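Local coordinates for protein succinylglutamate desuccinylase (PDB 2BCO) that probably hydrolyses N-succinylglutamate to succinate and glutamate as a zinc-dependent enzyme, the last step of arginine breakdown by the AST pathway, at residues S4-Q8 and P23-V27; G40-P46 and V87-F93. All blocks are in the same frame, centred on the assembly; numbering follows the deposited sequence.

Contact 1: residues S4-Q8 and P23-V27; sequences SLFRQ and PAEQV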
# COMPACT_ATOMS: atom_id res chain seq x y z
N SER A 4 27.68 -1.63 -1.22
CA SER A 4 28.75 -2.28 -0.41
C SER A 4 28.18 -3.53 0.25
O SER A 4 28.89 -4.51 0.46
CB SER A 4 29.26 -1.31 0.66
OG SER A 4 30.32 -1.88 1.41
N LEU A 5 26.89 -3.48 0.57
CA LEU A 5 26.22 -4.60 1.21
C LEU A 5 25.59 -5.47 0.12
O LEU A 5 25.35 -6.66 0.31
CB LEU A 5 25.12 -4.08 2.15
CG LEU A 5 24.64 -4.99 3.28
CD1 LEU A 5 25.74 -5.13 4.31
CD2 LEU A 5 23.40 -4.39 3.92
N PHE A 6 25.34 -4.85 -1.04
CA PHE A 6 24.73 -5.55 -2.17
C PHE A 6 25.71 -5.83 -3.30
O PHE A 6 26.67 -5.10 -3.52
CB PHE A 6 23.57 -4.72 -2.72
CG PHE A 6 22.57 -4.33 -1.68
CD1 PHE A 6 22.59 -3.05 -1.13
CD2 PHE A 6 21.61 -5.23 -1.24
CE1 PHE A 6 21.67 -2.69 -0.14
CE2 PHE A 6 20.69 -4.88 -0.26
CZ PHE A 6 20.72 -3.61 0.30
N ARG A 7 25.43 -6.90 -4.03
CA ARG A 7 26.25 -7.29 -5.17
C ARG A 7 26.10 -6.22 -6.23
O ARG A 7 27.08 -5.75 -6.81
CB ARG A 7 25.77 -8.64 -5.71
CG ARG A 7 26.55 -9.14 -6.92
CD ARG A 7 25.76 -10.21 -7.66
NE ARG A 7 24.46 -9.72 -8.10
CZ ARG A 7 23.64 -10.38 -8.91
NH1 ARG A 7 23.98 -11.58 -9.37
NH2 ARG A 7 22.47 -9.85 -9.25
N GLN A 8 24.85 -5.82 -6.48
CA GLN A 8 24.55 -4.79 -7.47
C GLN A 8 23.58 -3.75 -6.89
O GLN A 8 23.86 -2.56 -6.95
CB GLN A 8 23.97 -5.44 -8.73
CG GLN A 8 23.75 -4.48 -9.89
CD GLN A 8 23.85 -5.17 -11.24
OE1 GLN A 8 23.25 -6.23 -11.46
NE2 GLN A 8 24.59 -4.57 -12.16
N PRO A 23 22.27 -13.19 6.44
CA PRO A 23 22.21 -11.95 7.22
C PRO A 23 23.53 -11.20 7.20
O PRO A 23 24.60 -11.80 7.24
CB PRO A 23 21.85 -12.45 8.62
CG PRO A 23 21.02 -13.65 8.34
CD PRO A 23 21.80 -14.33 7.24
N ALA A 24 23.44 -9.88 7.14
CA ALA A 24 24.62 -9.03 7.12
C ALA A 24 24.24 -7.62 7.55
O ALA A 24 23.13 -7.16 7.28
CB ALA A 24 25.23 -9.01 5.72
N GLU A 25 25.15 -6.94 8.24
CA GLU A 25 24.90 -5.57 8.68
C GLU A 25 26.02 -4.68 8.17
O GLU A 25 27.04 -5.17 7.69
CB GLU A 25 24.83 -5.49 10.21
CG GLU A 25 26.16 -5.67 10.92
CD GLU A 25 26.20 -4.96 12.26
OE1 GLU A 25 26.04 -3.72 12.30
OE2 GLU A 25 26.38 -5.65 13.29
N GLN A 26 25.83 -3.37 8.28
CA GLN A 26 26.82 -2.41 7.82
C GLN A 26 26.57 -1.02 8.38
O GLN A 26 25.43 -0.54 8.41
CB GLN A 26 26.80 -2.34 6.30
CG GLN A 26 27.71 -1.28 5.72
CD GLN A 26 27.55 -1.17 4.22
OE1 GLN A 26 27.67 -2.16 3.50
NE2 GLN A 26 27.28 0.04 3.74
N VAL A 27 27.64 -0.36 8.82
CA VAL A 27 27.53 0.98 9.36
C VAL A 27 28.15 1.95 8.37
O VAL A 27 29.31 1.82 7.99
CB VAL A 27 28.26 1.10 10.71
CG1 VAL A 27 28.15 2.53 11.24
CG2 VAL A 27 27.67 0.12 11.71
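Leu5 and Gln26 account for most of the 204 Å² buried where the start of the N-terminal loop meets strand 24-27. The backbones do not pair: even the closest CA atoms, those of Leu5 and Gln26, are 7.0 Å apart, so side chains span the gap. Leu5 points its CA-to-CB bond toward the strand and sets CD1 4.2 Å from CB of Ala24 and 3.6 Å from O of Glu25. A branched aliphatic chain suits this place, because it can cover the small methyl group of Ala24 and rest on Leu34 of the adjacent strand 33-38. In the strand, side chains alternate: Ala24 and Gln26 face the loop, whereas Glu25 between them points away and is exposed, as befits a charged residue. This strand lies at the margin of the mixed sheet in an alpha/beta fold of the zinc carboxypeptidase type; Ala24 and Gln26 are hydrogen-bonded through their backbones to Leu36 and Leu34. Gln26, extended with both chi1 and chi2 t, is long enough to carry its amide back to the loop. OE1 of Gln26 accepts a weak hydrogen bond from OG of Ser4 at 3.4 Å and lies 3.5 Å from CB of Leu5. A polar but uncharged end is well placed at this partly exposed position, while CB of Gln26 lies 3.6 Å from CD1 of Leu5 and so adds apolar surface. The N of Leu5 is 3.3 Å from OE1 of Gln26, at too poor an angle for a hydrogen bond; that N donates instead to Glu81 at the end of helix 68-81.

Contact 2: residues G40-P46 and V87-F93; sequences GVLEVIP and VDARCLF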
# COMPACT_ATOMS: atom_id res chain seq x y z
N GLY A 40 15.25 -9.57 0.50
CA GLY A 40 14.21 -8.57 0.39
C GLY A 40 13.78 -7.89 1.67
O GLY A 40 12.73 -7.26 1.71
N VAL A 41 14.57 -8.01 2.72
CA VAL A 41 14.24 -7.39 3.99
C VAL A 41 15.44 -6.56 4.43
O VAL A 41 16.48 -7.11 4.78
CB VAL A 41 13.89 -8.46 5.04
CG1 VAL A 41 13.49 -7.80 6.36
CG2 VAL A 41 12.76 -9.35 4.51
N LEU A 42 15.30 -5.24 4.39
CA LEU A 42 16.41 -4.37 4.75
C LEU A 42 15.97 -3.35 5.79
O LEU A 42 15.04 -2.59 5.56
CB LEU A 42 16.90 -3.61 3.51
CG LEU A 42 18.36 -3.13 3.37
CD1 LEU A 42 18.38 -1.77 2.65
CD2 LEU A 42 19.04 -3.01 4.72
N GLU A 43 16.63 -3.34 6.95
CA GLU A 43 16.29 -2.35 7.96
C GLU A 43 17.31 -1.22 7.90
O GLU A 43 18.49 -1.46 7.66
CB GLU A 43 16.32 -2.97 9.36
CG GLU A 43 15.73 -2.04 10.41
CD GLU A 43 15.60 -2.69 11.76
OE1 GLU A 43 14.98 -3.79 11.84
OE2 GLU A 43 16.10 -2.12 12.75
N VAL A 44 16.84 0.00 8.09
CA VAL A 44 17.72 1.16 8.06
C VAL A 44 17.48 1.92 9.36
O VAL A 44 16.37 2.36 9.63
CB VAL A 44 17.43 2.06 6.84
CG1 VAL A 44 18.42 3.21 6.77
CG2 VAL A 44 17.51 1.24 5.56
N ILE A 45 18.53 2.03 10.17
CA ILE A 45 18.44 2.72 11.45
C ILE A 45 19.24 4.02 11.41
O ILE A 45 20.36 4.05 10.91
CB ILE A 45 18.99 1.83 12.59
CG1 ILE A 45 18.20 0.52 12.65
CG2 ILE A 45 18.93 2.57 13.93
CD1 ILE A 45 18.70 -0.46 13.70
N PRO A 46 18.66 5.12 11.92
CA PRO A 46 19.32 6.42 11.94
C PRO A 46 20.50 6.46 12.91
O PRO A 46 20.57 5.68 13.85
CB PRO A 46 18.21 7.37 12.38
CG PRO A 46 16.96 6.66 12.00
CD PRO A 46 17.27 5.25 12.38
N VAL A 87 19.07 10.07 6.32
CA VAL A 87 18.19 9.16 7.04
C VAL A 87 17.93 9.65 8.45
O VAL A 87 18.86 9.84 9.23
CB VAL A 87 18.78 7.75 7.08
CG1 VAL A 87 17.84 6.82 7.82
CG2 VAL A 87 19.00 7.24 5.67
N ASP A 88 16.66 9.83 8.78
CA ASP A 88 16.29 10.32 10.10
C ASP A 88 15.26 9.41 10.77
O ASP A 88 15.06 9.46 11.98
CB ASP A 88 15.72 11.73 9.98
CG ASP A 88 15.80 12.49 11.27
OD1 ASP A 88 16.90 13.00 11.58
OD2 ASP A 88 14.78 12.58 11.98
N ALA A 89 14.60 8.57 9.99
CA ALA A 89 13.61 7.67 10.54
C ALA A 89 14.08 6.23 10.40
O ALA A 89 14.82 5.90 9.48
CB ALA A 89 12.28 7.85 9.81
N ARG A 90 13.67 5.38 11.34
CA ARG A 90 14.03 3.97 11.29
C ARG A 90 13.09 3.37 10.25
O ARG A 90 11.88 3.60 10.31
CB ARG A 90 13.83 3.34 12.67
CG ARG A 90 14.09 1.84 12.73
CD ARG A 90 14.34 1.40 14.16
NE ARG A 90 14.33 -0.05 14.30
CZ ARG A 90 13.26 -0.77 14.64
NH1 ARG A 90 12.11 -0.17 14.88
NH2 ARG A 90 13.36 -2.08 14.76
N CYS A 91 13.63 2.62 9.30
CA CYS A 91 12.81 2.03 8.24
C CYS A 91 13.04 0.54 8.04
O CYS A 91 14.10 0.01 8.37
CB CYS A 91 13.08 2.73 6.90
SG CYS A 91 12.99 4.53 6.90
N LEU A 92 12.03 -0.12 7.50
CA LEU A 92 12.12 -1.54 7.19
C LEU A 92 11.63 -1.66 5.76
O LEU A 92 10.43 -1.57 5.50
CB LEU A 92 11.22 -2.37 8.12
CG LEU A 92 11.33 -3.88 7.85
CD1 LEU A 92 12.73 -4.35 8.22
CD2 LEU A 92 10.29 -4.65 8.65
N PHE A 93 12.57 -1.84 4.82
CA PHE A 93 12.23 -1.97 3.40
C PHE A 93 11.97 -3.42 3.06
O PHE A 93 12.77 -4.31 3.37
CB PHE A 93 13.34 -1.42 2.50
CG PHE A 93 13.52 0.08 2.60
CD1 PHE A 93 14.34 0.64 3.56
CD2 PHE A 93 12.84 0.93 1.73
CE1 PHE A 93 14.49 2.03 3.67
CE2 PHE A 93 12.98 2.32 1.82
CZ PHE A 93 13.81 2.87 2.80
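An antiparallel strand pair joins 41-45 to 90-93 within the mixed sheet of the catalytic alpha/beta domain, the axes running 4.5 Å apart at 170°. Two hydrogen-bonded pairs satisfy the backbone: Leu42 N to Phe93 O at 2.9 Å and Phe93 N to Leu42 O at 2.7 Å, Val44 N to Cys91 O and Cys91 N to Val44 O, each 2.8 Å. Between them Glu43 and Leu92 form a non-hydrogen-bonded pair; Glu43 turns its backbone to Lys35 of strand 33-38. Apolar Leu42, Val44, Cys91 and Phe93 share one face, where Leu42 and Phe93 meet helix 68-81. On the other face, Leu92 and Glu43 pack against Phe140 of helix 125-141. The buried carboxylate of Glu43 needs compensation: OE1 is hydrogen-bonded to the hydroxyl of Tyr37, and OE2 forms a salt bridge with Arg90, whose NH1 is held by Asn55 and the carbonyl of Phe140. There NE of Arg90 donates to OE2 of Glu43 at 3.1 Å, while its NH2 reaches the same oxygen weakly, at 3.4 Å.

Overall arrangement
Both contacts reach one mixed sheet, linked through strand 33-38, which pairs with 24-27 on one side and 41-45 on the other. Contact 2 lies within the sheet and is largely buried, so regular main-chain bonding, apolar side chains and a neutralised ion pair dominate. Contact 1, at the surface, covers about a third as much area and relies on side chains, with one weak hydrogen bond. Their centres are about 13 Å apart, and they touch where Phe6 CZ lies 3.8 Å from Leu42 CD1; both of these residues also pack on Ile77 of helix 68-81. Along the chain, contact 1 closes before contact 2 opens.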